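Local coordinates for protein flap endonuclease 1 (Desulfurococcus amylolyticus, PDB 3ORY) that probably cleaves 5' flaps from branched DNA as a structure-specific endonuclease of the XPG/FEN1 family, as its relatives do in DNA replication and repair, at residues L30-H34 / E84-K88; T203-R207 / E218-E222; I18-A23 / K228-L233; D254-I259 / I281-P285. All blocks are in the same frame, centred on the assembly; numbering follows the deposited sequence.

Contact 1 (L30-H34 / E84-K88); sequences LRILH and EAGIK
Leu30 and Leu33 meet Ala85 and Ile87 in an apolar loop-to-loop packing contact, made where the end of helix 70-84 turns into strand 88-93 beside the 3-10 turn at 30-32. No hydrogen bond crosses it, and carbon against carbon does most of the work. The tightest point is Leu30 CB on Ala85 CB, 3.4 Å apart and closer than usual van der Waals contact. Ile87 brings the longer reach: its CG1 lies beside the backbone N (chi1 -67°), and an extended chi2 of 158° sends CD1 across the Leu30 side chain at about a right angle. That methyl ends 3.6 Å from Leu30 O, while CG1 rests 3.9 Å from Leu33 CB. An alanine in place of Ile87 would probably open a gap beside Leu30 and leave Leu33 CB without its apolar partner from this loop. Helix 70-84 ends in a Schellman motif at Gly86 (phi 91°), just before Ile87; a beta carbon at Gly86 would come within about 3.1 Å of His34 CB. Beside this turn Ala85 O is buried and has no hydrogen-bond partner in the model, although Arg31 NH1 approaches to 3.9 Å, the carbonyl lying at the edge of the guanidinium near its plane. Helix 70-84 lies between the parallel neighbours 37-41 and 88-93 and leads into the second, so the contact stands at the end of a beta-alpha-beta crossover. Around it, Gly86 is hydrogen-bonded through its backbone to Gly35, Lys88 likewise to Lys36 and Ile38, Ile87 packs on Ile38, and Glu84 leans on helix 330-347.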
loop_
_atom_site.group_PDB
_atom_site.type_symbol
_atom_site.label_atom_id
_atom_site.label_comp_id
_atom_site.label_asym_id
_atom_site.label_seq_id
_atom_site.Cartn_x
_atom_site.Cartn_y
_atom_site.Cartn_z
ATOM N N LEU A 30 16.781 3.534 1.064
ATOM C CA LEU A 30 16.546 2.125 0.761
ATOM C C LEU A 30 17.723 1.192 1.090
ATOM O O LEU A 30 17.507 0.072 1.552
ATOM C CB LEU A 30 16.137 1.983 -0.710
ATOM C CG LEU A 30 14.667 1.939 -1.148
ATOM C CD1 LEU A 30 13.726 2.714 -0.242
ATOM C CD2 LEU A 30 14.536 2.423 -2.592
ATOM N N ARG A 31 18.955 1.662 0.876
ATOM C CA ARG A 31 20.153 0.819 0.997
ATOM C C ARG A 31 20.381 0.255 2.407
ATOM O O ARG A 31 20.964 -0.822 2.557
ATOM C CB ARG A 31 21.404 1.559 0.490
ATOM C CG ARG A 31 22.465 0.672 -0.193
ATOM C CD ARG A 31 23.357 -0.084 0.819
ATOM N NE ARG A 31 24.649 -0.531 0.279
ATOM C CZ ARG A 31 24.830 -1.591 -0.514
ATOM N NH1 ARG A 31 23.802 -2.342 -0.904
ATOM N NH2 ARG A 31 26.055 -1.892 -0.935
ATOM N N ILE A 32 19.914 0.959 3.435
ATOM C CA ILE A 32 20.006 0.442 4.807
ATOM C C ILE A 32 19.384 -0.971 4.938
ATOM O O ILE A 32 19.852 -1.795 5.725
ATOM C CB ILE A 32 19.457 1.468 5.855
ATOM C CG1 ILE A 32 20.600 2.344 6.398
ATOM C CG2 ILE A 32 18.774 0.782 7.032
ATOM C CD1 ILE A 32 20.775 3.677 5.687
ATOM N N LEU A 33 18.366 -1.253 4.125
ATOM C CA LEU A 33 17.684 -2.555 4.142
ATOM C C LEU A 33 18.311 -3.599 3.208
ATOM O O LEU A 33 17.712 -4.650 2.958
ATOM C CB LEU A 33 16.196 -2.377 3.804
ATOM C CG LEU A 33 15.312 -1.567 4.764
ATOM C CD1 LEU A 33 13.968 -1.240 4.109
ATOM C CD2 LEU A 33 15.102 -2.293 6.085
ATOM N N HIS A 34 19.514 -3.319 2.706
ATOM C CA HIS A 34 20.198 -4.210 1.762
ATOM C C HIS A 34 20.227 -5.635 2.291
ATOM O O HIS A 34 20.482 -5.860 3.478
ATOM C CB HIS A 34 21.634 -3.728 1.479
ATOM C CG HIS A 34 22.583 -3.954 2.618
ATOM N ND1 HIS A 34 23.287 -5.130 2.776
ATOM C CD2 HIS A 34 22.924 -3.168 3.667
ATOM C CE1 HIS A 34 24.027 -5.055 3.869
ATOM N NE2 HIS A 34 23.827 -3.873 4.426
ATOM N N GLU A 84 17.965 -2.436 -6.897
ATOM C CA GLU A 84 19.238 -1.677 -6.958
ATOM C C GLU A 84 19.741 -1.265 -5.578
ATOM O O GLU A 84 20.947 -1.083 -5.368
ATOM C CB GLU A 84 19.110 -0.445 -7.863
ATOM C CG GLU A 84 19.151 -0.778 -9.357
ATOM C CD GLU A 84 18.740 0.375 -10.263
ATOM O OE1 GLU A 84 18.251 1.406 -9.757
ATOM O OE2 GLU A 84 18.900 0.244 -11.497
ATOM N N ALA A 85 18.811 -1.112 -4.640
ATOM C CA ALA A 85 19.150 -0.847 -3.251
ATOM C C ALA A 85 19.569 -2.107 -2.485
ATOM O O ALA A 85 19.970 -2.019 -1.322
ATOM C CB ALA A 85 17.983 -0.171 -2.558
ATOM N N GLY A 86 19.467 -3.273 -3.125
ATOM C CA GLY A 86 19.860 -4.541 -2.494
ATOM C C GLY A 86 18.736 -5.258 -1.758
ATOM O O GLY A 86 18.954 -6.303 -1.137
ATOM N N ILE A 87 17.531 -4.698 -1.828
ATOM C CA ILE A 87 16.350 -5.319 -1.220
ATOM C C ILE A 87 15.872 -6.485 -2.094
ATOM O O ILE A 87 15.907 -6.407 -3.319
ATOM C CB ILE A 87 15.218 -4.284 -0.977
ATOM C CG1 ILE A 87 15.637 -3.271 0.099
ATOM C CG2 ILE A 87 13.925 -4.969 -0.562
ATOM C CD1 ILE A 87 14.879 -1.950 0.032
ATOM N N LYS A 88 15.453 -7.568 -1.452
ATOM C CA LYS A 88 14.893 -8.713 -2.163
ATOM C C LYS A 88 13.370 -8.662 -2.056
ATOM O O LYS A 88 12.801 -9.104 -1.058
ATOM C CB LYS A 88 15.470 -10.022 -1.610
ATOM C CG LYS A 88 16.997 -10.099 -1.745
ATOM C CD LYS A 88 17.547 -11.431 -1.272
ATOM C CE LYS A 88 19.032 -11.528 -1.600
ATOM N NZ LYS A 88 19.694 -12.606 -0.827
#

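Contact 2 (T203-R207 / E218-E222)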
loop_
_atom_site.group_PDB
_atom_site.type_symbol
_atom_site.label_atom_id
_atom_site.label_comp_id
_atom_site.label_asym_id
_atom_site.label_seq_id
_atom_site.Cartn_x
_atom_site.Cartn_y
_atom_site.Cartn_z
ATOM N N THR A 203 7.088 2.244 -1.533
ATOM C CA THR A 203 6.621 2.377 -2.915
ATOM C C THR A 203 6.616 3.826 -3.398
ATOM O O THR A 203 6.398 4.081 -4.578
ATOM C CB THR A 203 5.215 1.775 -3.104
ATOM O OG1 THR A 203 4.303 2.423 -2.213
ATOM C CG2 THR A 203 5.236 0.274 -2.824
ATOM N N ILE A 204 6.863 4.771 -2.487
ATOM C CA ILE A 204 6.750 6.195 -2.808
ATOM C C ILE A 204 7.914 7.062 -2.316
ATOM O O ILE A 204 7.827 8.286 -2.383
ATOM C CB ILE A 204 5.419 6.819 -2.272
ATOM C CG1 ILE A 204 5.318 6.686 -0.739
ATOM C CG2 ILE A 204 4.199 6.233 -3.000
ATOM C CD1 ILE A 204 4.285 7.630 -0.074
ATOM N N SER A 205 8.983 6.438 -1.818
ATOM C CA SER A 205 10.099 7.187 -1.218
ATOM C C SER A 205 10.884 7.991 -2.254
ATOM O O SER A 205 10.815 7.714 -3.455
ATOM C CB SER A 205 11.027 6.274 -0.404
ATOM O OG SER A 205 11.583 5.237 -1.192
ATOM N N GLY A 206 11.620 8.992 -1.776
ATOM C CA GLY A 206 12.386 9.877 -2.647
ATOM C C GLY A 206 11.956 11.325 -2.526
ATOM O O GLY A 206 11.309 11.722 -1.552
ATOM N N ARG A 207 12.312 12.110 -3.537
ATOM C CA ARG A 207 12.120 13.555 -3.520
ATOM C C ARG A 207 11.071 13.983 -4.540
ATOM O O ARG A 207 11.196 13.687 -5.730
ATOM C CB ARG A 207 13.457 14.247 -3.811
ATOM C CG ARG A 207 14.598 13.782 -2.897
ATOM C CD ARG A 207 15.994 14.103 -3.448
ATOM N NE ARG A 207 16.380 15.524 -3.458
ATOM C CZ ARG A 207 15.931 16.486 -2.644
ATOM N NH1 ARG A 207 15.038 16.244 -1.690
ATOM N NH2 ARG A 207 16.392 17.722 -2.793
ATOM N N GLU A 218 10.741 15.540 1.083
ATOM C CA GLU A 218 11.477 14.296 1.252
ATOM C C GLU A 218 10.593 13.264 1.944
ATOM O O GLU A 218 10.227 13.430 3.109
ATOM C CB GLU A 218 12.760 14.546 2.065
ATOM C CG GLU A 218 13.669 13.319 2.294
ATOM C CD GLU A 218 14.480 12.906 1.059
ATOM O OE1 GLU A 218 14.848 13.786 0.250
ATOM O OE2 GLU A 218 14.760 11.695 0.901
ATOM N N VAL A 219 10.236 12.213 1.212
ATOM C CA VAL A 219 9.533 11.072 1.791
ATOM C C VAL A 219 10.544 9.947 1.988
ATOM O O VAL A 219 11.178 9.498 1.030
ATOM C CB VAL A 219 8.364 10.578 0.898
ATOM C CG1 VAL A 219 7.598 9.445 1.600
ATOM C CG2 VAL A 219 7.420 11.717 0.552
ATOM N N LYS A 220 10.687 9.507 3.233
ATOM C CA LYS A 220 11.624 8.441 3.592
ATOM C C LYS A 220 10.891 7.187 4.076
ATOM O O LYS A 220 9.828 7.289 4.682
ATOM C CB LYS A 220 12.586 8.919 4.686
ATOM C CG LYS A 220 13.562 10.005 4.233
ATOM C CD LYS A 220 14.368 10.532 5.407
ATOM C CE LYS A 220 15.338 11.631 4.981
ATOM N NZ LYS A 220 15.880 12.349 6.174
ATOM N N PRO A 221 11.463 6.000 3.823
ATOM C CA PRO A 221 10.820 4.804 4.365
ATOM C C PRO A 221 10.902 4.798 5.889
ATOM O O PRO A 221 11.804 5.419 6.459
ATOM C CB PRO A 221 11.648 3.651 3.785
ATOM C CG PRO A 221 12.450 4.254 2.677
ATOM C CD PRO A 221 12.684 5.674 3.069
ATOM N N GLU A 222 9.952 4.125 6.532
ATOM C CA GLU A 222 9.930 4.025 7.992
ATOM C C GLU A 222 9.568 2.614 8.451
ATOM O O GLU A 222 8.710 1.949 7.850
ATOM C CB GLU A 222 8.984 5.062 8.606
ATOM C CG GLU A 222 7.510 4.877 8.264
ATOM C CD GLU A 222 6.615 5.987 8.807
ATOM O OE1 GLU A 222 7.129 7.051 9.198
ATOM O OE2 GLU A 222 5.383 5.792 8.835
#
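Gly206 and Val219 form the firm centre of this antiparallel hairpin contact, whereas Arg207 and Glu218, one step further toward the turn, make its looser, exposed end. The central pair is of the hydrogen-bonded kind: Gly206 N donates to Val219 O at 2.9 Å in the carbonyl plane, and Val219 N returns the bond to Gly206 O at 3.0 Å, both nearly straight. Gly206 reaches this register with a positive phi of 120°, where a side chain would be jammed against the preceding carbonyl. On the Val219 side of the hairpin, Ile204 CD1 touches Val219 CG1 at 4.1 Å. Next to the paired backbone, Ser205 CA lies 3.4 Å from Val219 O in a CA-H...O contact, and Ser205 CB rests on Pro221 CD at 3.9 Å.

The outer pair, non-hydrogen-bonded in its backbone, is tied through its side chains. Glu218 bends at chi2 (75°) and Arg207 at chi3, which swings Glu218 OE1 to 3.1 Å from Arg207 NH1. This salt bridge contains only a weak hydrogen bond, although the guanidinium and carboxylate planes are just 21° apart. Both residues also touch a crystal neighbour, and Arg207 has a second partner in Tyr216 through a cation-pi contact.

Strand 216-225 carries the hairpin into the main sheet: Pro221 is hydrogen-bonded to Ile27 and Glu222 to Arg200 through the backbone, with strand 197-200 on one antiparallel border and 24-26 on another, while Thr203 and Ile204 pack against helix 42-52.

Contact 3 (I18-A23 / K228-L233); sequences IIPGEA and KLLVQL
Ala23 and Leu229 bring the two backbones to 4.9 Å between CA atoms, where the 3-10 turn 21-23 leans on helix 226-233. Leu229 then reaches back toward the preceding loop. With its CG anti to the backbone N (chi1 172°), CD1 lies 3.7 Å from Pro20 CD and equally near Ile19 CD1, crossing both side chains at about a right angle; Ala23 CB sits over the Leu229 backbone. One turn further along, Leu233 brings CD2 to 3.4 Å from Ile18 O and against Pro20 CG at 3.9 Å. Pro20 is thus touched by three helix residues, since its CG also meets Gln232 CB at 3.8 Å. A glycine instead of Pro20 removes the ring, which would probably leave Gln232 CB without its partner on the loop, Leu229 and Leu233 with fewer contacts there, and the loop freer to move.

At the exposed margin Glu22 and Gln232 cross at about a right angle, Glu22 CB lying 3.6 Å from Gln232 CD. As modelled, the amide turns its oxygen to the carboxylate, with Gln232 OE1 3.5 Å from Glu22 OE2, two acceptors that cannot bond to each other. Beyond them the extended Lys228 chain passes Glu22 O with its methylenes, its NZ making a long, weak ion pair with Glu225.

Ile18 and Leu233 both continue onto Leu265 of helix 261-271, and Lys269 NZ makes a hydrogen bond to Leu233 O. Without any hydrogen bond across it, the join between the N-terminal loop and this helix rests on buried aliphatic surface, and its polar rim probably adds little attraction.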
loop_
_atom_site.group_PDB
_atom_site.type_symbol
_atom_site.label_atom_id
_atom_site.label_comp_id
_atom_site.label_asym_id
_atom_site.label_seq_id
_atom_site.Cartn_x
_atom_site.Cartn_y
_atom_site.Cartn_z
ATOM N N ILE A 18 -1.709 8.276 15.129
ATOM C CA ILE A 18 -1.593 7.715 16.477
ATOM C C ILE A 18 -0.287 6.959 16.719
ATOM O O ILE A 18 -0.026 6.543 17.845
ATOM C CB ILE A 18 -2.816 6.859 16.937
ATOM C CG1 ILE A 18 -2.952 5.579 16.103
ATOM C CG2 ILE A 18 -4.094 7.688 16.931
ATOM C CD1 ILE A 18 -3.822 4.494 16.775
ATOM N N ILE A 19 0.539 6.793 15.687
ATOM C CA ILE A 19 1.833 6.128 15.880
ATOM C C ILE A 19 2.805 7.032 16.664
ATOM O O ILE A 19 3.177 8.091 16.177
ATOM C CB ILE A 19 2.505 5.720 14.547
ATOM C CG1 ILE A 19 1.554 4.889 13.656
ATOM C CG2 ILE A 19 3.815 4.982 14.825
ATOM C CD1 ILE A 19 1.075 3.564 14.272
ATOM N N PRO A 20 3.225 6.605 17.872
ATOM C CA PRO A 20 4.180 7.435 18.614
ATOM C C PRO A 20 5.587 7.363 18.015
ATOM O O PRO A 20 5.942 6.369 17.365
ATOM C CB PRO A 20 4.163 6.853 20.032
ATOM C CG PRO A 20 3.459 5.527 19.946
ATOM C CD PRO A 20 2.937 5.325 18.546
ATOM N N GLY A 21 6.365 8.428 18.236
ATOM C CA GLY A 21 7.742 8.533 17.754
ATOM C C GLY A 21 8.631 7.358 18.110
ATOM O O GLY A 21 9.429 6.908 17.284
ATOM N N GLU A 22 8.488 6.851 19.331
ATOM C CA GLU A 22 9.310 5.734 19.809
ATOM C C GLU A 22 9.046 4.417 19.066
ATOM O O GLU A 22 9.854 3.489 19.139
ATOM C CB GLU A 22 9.114 5.508 21.310
ATOM C CG GLU A 22 9.467 6.698 22.196
ATOM C CD GLU A 22 8.255 7.551 22.570
ATOM O OE1 GLU A 22 7.368 7.784 21.708
ATOM O OE2 GLU A 22 8.204 7.994 23.743
ATOM N N ALA A 23 7.918 4.347 18.362
ATOM C CA ALA A 23 7.500 3.121 17.670
ATOM C C ALA A 23 7.925 3.059 16.194
ATOM O O ALA A 23 7.866 1.994 15.566
ATOM C CB ALA A 23 5.985 2.933 17.806
ATOM N N LYS A 228 6.598 -3.321 19.939
ATOM C CA LYS A 228 7.030 -1.979 20.353
ATOM C C LYS A 228 5.912 -0.923 20.286
ATOM O O LYS A 228 5.738 -0.113 21.212
ATOM C CB LYS A 228 8.180 -1.546 19.457
ATOM C CG LYS A 228 9.226 -0.678 20.102
ATOM C CD LYS A 228 10.447 -0.646 19.199
ATOM C CE LYS A 228 11.594 0.137 19.808
ATOM N NZ LYS A 228 12.674 0.289 18.794
ATOM N N LEU A 229 5.171 -0.924 19.176
ATOM C CA LEU A 229 3.987 -0.080 19.020
ATOM C C LEU A 229 2.962 -0.320 20.132
ATOM O O LEU A 229 2.410 0.620 20.707
ATOM C CB LEU A 229 3.338 -0.327 17.648
ATOM C CG LEU A 229 1.978 0.321 17.354
ATOM C CD1 LEU A 229 2.057 1.861 17.420
ATOM C CD2 LEU A 229 1.468 -0.125 15.982
ATOM N N LEU A 230 2.688 -1.590 20.407
ATOM C CA LEU A 230 1.681 -1.951 21.395
ATOM C C LEU A 230 2.081 -1.475 22.796
ATOM O O LEU A 230 1.252 -0.927 23.529
ATOM C CB LEU A 230 1.434 -3.467 21.369
ATOM C CG LEU A 230 0.848 -4.072 20.084
ATOM C CD1 LEU A 230 0.778 -5.605 20.196
ATOM C CD2 LEU A 230 -0.537 -3.498 19.735
ATOM N N VAL A 231 3.351 -1.675 23.151
ATOM C CA VAL A 231 3.889 -1.236 24.448
ATOM C C VAL A 231 3.811 0.292 24.592
ATOM O O VAL A 231 3.288 0.789 25.592
ATOM C CB VAL A 231 5.358 -1.705 24.680
ATOM C CG1 VAL A 231 5.941 -1.086 25.960
ATOM C CG2 VAL A 231 5.451 -3.240 24.755
ATOM N N GLN A 232 4.320 1.021 23.594
ATOM C CA GLN A 232 4.329 2.493 23.629
ATOM C C GLN A 232 2.918 3.064 23.734
ATOM O O GLN A 232 2.680 4.022 24.466
ATOM C CB GLN A 232 5.027 3.085 22.397
ATOM C CG GLN A 232 6.541 3.006 22.429
ATOM C CD GLN A 232 7.131 3.635 23.677
ATOM O OE1 GLN A 232 6.830 4.788 24.016
ATOM N NE2 GLN A 232 7.965 2.873 24.381
ATOM N N LEU A 233 1.986 2.463 23.003
ATOM C CA LEU A 233 0.584 2.890 23.066
ATOM C C LEU A 233 -0.122 2.410 24.333
ATOM O O LEU A 233 -1.192 2.906 24.672
ATOM C CB LEU A 233 -0.184 2.432 21.820
ATOM C CG LEU A 233 0.027 3.215 20.518
ATOM C CD1 LEU A 233 -0.844 2.658 19.410
ATOM C CD2 LEU A 233 -0.269 4.689 20.712
#

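Contact 4 (D254-I259 / I281-P285)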
loop_
_atom_site.group_PDB
_atom_site.type_symbol
_atom_site.label_atom_id
_atom_site.label_comp_id
_atom_site.label_asym_id
_atom_site.label_seq_id
_atom_site.Cartn_x
_atom_site.Cartn_y
_atom_site.Cartn_z
ATOM N N ASP A 254 -17.511 1.123 6.294
ATOM C CA ASP A 254 -17.769 2.500 6.719
ATOM C C ASP A 254 -17.287 2.821 8.138
ATOM O O ASP A 254 -17.242 3.990 8.529
ATOM C CB ASP A 254 -19.256 2.827 6.584
ATOM C CG ASP A 254 -19.738 2.730 5.149
ATOM O OD1 ASP A 254 -18.960 3.070 4.232
ATOM O OD2 ASP A 254 -20.898 2.317 4.940
ATOM N N GLY A 255 -16.917 1.790 8.895
ATOM C CA GLY A 255 -16.581 1.957 10.311
ATOM C C GLY A 255 -17.732 2.562 11.102
ATOM O O GLY A 255 -18.906 2.313 10.807
ATOM N N PHE A 256 -17.394 3.370 12.100
ATOM C CA PHE A 256 -18.402 4.018 12.931
ATOM C C PHE A 256 -18.345 5.531 12.750
ATOM O O PHE A 256 -17.266 6.113 12.709
ATOM C CB PHE A 256 -18.240 3.581 14.388
ATOM C CG PHE A 256 -18.543 2.110 14.608
ATOM C CD1 PHE A 256 -19.809 1.705 15.030
ATOM C CD2 PHE A 256 -17.581 1.133 14.339
ATOM C CE1 PHE A 256 -20.108 0.348 15.219
ATOM C CE2 PHE A 256 -17.864 -0.228 14.519
ATOM C CZ PHE A 256 -19.130 -0.625 14.962
ATOM N N GLU A 257 -19.515 6.152 12.631
ATOM C CA GLU A 257 -19.637 7.554 12.222
ATOM C C GLU A 257 -18.924 8.527 13.151
ATOM O O GLU A 257 -19.093 8.472 14.369
ATOM C CB GLU A 257 -21.115 7.956 12.105
ATOM C CG GLU A 257 -21.905 7.110 11.112
ATOM C CD GLU A 257 -23.412 7.310 11.223
ATOM O OE1 GLU A 257 -24.162 6.385 10.829
ATOM O OE2 GLU A 257 -23.843 8.385 11.696
ATOM N N GLY A 258 -18.132 9.417 12.555
ATOM C CA GLY A 258 -17.451 10.468 13.302
ATOM C C GLY A 258 -16.212 10.024 14.067
ATOM O O GLY A 258 -15.611 10.823 14.774
ATOM N N ILE A 259 -15.814 8.759 13.930
ATOM C CA ILE A 259 -14.684 8.259 14.712
ATOM C C ILE A 259 -13.391 8.162 13.901
ATOM O O ILE A 259 -13.258 7.315 13.031
ATOM C CB ILE A 259 -15.029 6.941 15.456
ATOM C CG1 ILE A 259 -16.226 7.179 16.389
ATOM C CG2 ILE A 259 -13.828 6.451 16.257
ATOM C CD1 ILE A 259 -16.824 5.936 16.992
ATOM N N ILE A 281 -22.375 6.287 21.578
ATOM C CA ILE A 281 -21.119 6.750 20.980
ATOM C C ILE A 281 -20.888 6.116 19.601
ATOM O O ILE A 281 -20.327 6.745 18.710
ATOM C CB ILE A 281 -19.904 6.471 21.930
ATOM C CG1 ILE A 281 -20.110 7.125 23.313
ATOM C CG2 ILE A 281 -18.571 6.892 21.296
ATOM C CD1 ILE A 281 -20.327 8.638 23.291
ATOM N N LEU A 282 -21.344 4.879 19.436
ATOM C CA LEU A 282 -21.090 4.116 18.219
ATOM C C LEU A 282 -22.314 4.086 17.318
ATOM O O LEU A 282 -23.327 3.478 17.656
ATOM C CB LEU A 282 -20.644 2.687 18.558
ATOM C CG LEU A 282 -19.382 2.472 19.397
ATOM C CD1 LEU A 282 -19.079 0.983 19.525
ATOM C CD2 LEU A 282 -18.184 3.203 18.829
ATOM N N LYS A 283 -22.204 4.754 16.175
ATOM C CA LYS A 283 -23.282 4.830 15.191
ATOM C C LYS A 283 -22.824 4.150 13.898
ATOM O O LYS A 283 -21.815 4.545 13.298
ATOM C CB LYS A 283 -23.653 6.291 14.904
ATOM C CG LYS A 283 -23.698 7.207 16.126
ATOM C CD LYS A 283 -23.812 8.670 15.710
ATOM C CE LYS A 283 -23.696 9.611 16.905
ATOM N NZ LYS A 283 -23.830 11.032 16.476
ATOM N N SER A 284 -23.562 3.125 13.479
ATOM C CA SER A 284 -23.223 2.360 12.282
ATOM C C SER A 284 -24.456 2.218 11.393
ATOM O O SER A 284 -25.562 2.030 11.911
ATOM C CB SER A 284 -22.688 0.983 12.676
ATOM O OG SER A 284 -22.011 0.356 11.596
ATOM N N PRO A 285 -24.279 2.314 10.052
ATOM C CA PRO A 285 -25.429 2.095 9.162
ATOM C C PRO A 285 -26.027 0.698 9.388
ATOM O O PRO A 285 -27.221 0.582 9.698
ATOM C CB PRO A 285 -24.830 2.229 7.750
ATOM C CG PRO A 285 -23.341 2.039 7.924
ATOM C CD PRO A 285 -23.027 2.552 9.299
HETATM O O HOH W 1 -19.252 -0.326 10.806
#
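Phe256 presents its ring obliquely to Leu282 and Ser284, and one face carries a water 4.0 Å above the plane, displaced toward the rim. Leu282 CB approaches Phe256 CD1 at 3.8 Å, and Ser284 CB lies 3.7 Å from Phe256 CE1; the two carbons come from opposite sides of the ring plane, Ser284 on the side of the water. The water also joins the two loops: it donates to Gly255 O and, at 2.9 Å, to Ser284 OG, a hydroxyl that is further bonded to Ile286 O.

One direct hydrogen bond links the backbones. Glu257 N donates to Lys283 O at 2.9 Å, almost straight (174°) and in the carbonyl plane. The Glu257 chain, extended beyond CG (chi2 168°), then runs over the Lys283 backbone, CG lying 3.4 Å from Lys283 O and CD against Lys283 CB. The opposite charges do not meet, Glu257 OE2 staying 5.5 Å from Lys283 NZ. Further along, Ile259 CD1 packs on Leu282 CD2 at 3.6 Å.

Phe256 and Leu282 both pack on Leu246 of helix 237-247, while Ile259 reaches Ala264 and Leu267 of helix 261-271. A type II turn from Phe256 to Ile259, set between these two helices in a glycine-rich loop, is consistent with the helix-two-turn-helix element of the FEN1 family, akin to the helix-hairpin-helix, which in relatives binds the backbone of duplex DNA.

Overall arrangement
Contacts 1 and 4 lie on opposite sides of the chain's centre, their own centres about 41 Å apart. Contacts 1 and 2 share a boundary: Leu30 CD1 of contact 1 lies 3.4 Å from Ser205 OG and 3.5 Å from Pro221 CG of contact 2, so the two form one packed region across the family's N-terminal and I-region ranges. Contact 3 encloses both in sequence, and its helix follows directly on the strand of contact 2; the nearest atoms of contacts 2 and 3 are about 6 Å apart. The side chain of Ile18 is about 5 Å from a bound phosphate, probably from the crystallisation liquor. Helix 261-271 borders both contacts 3 and 4, whose nearest atoms are about 10 Å apart.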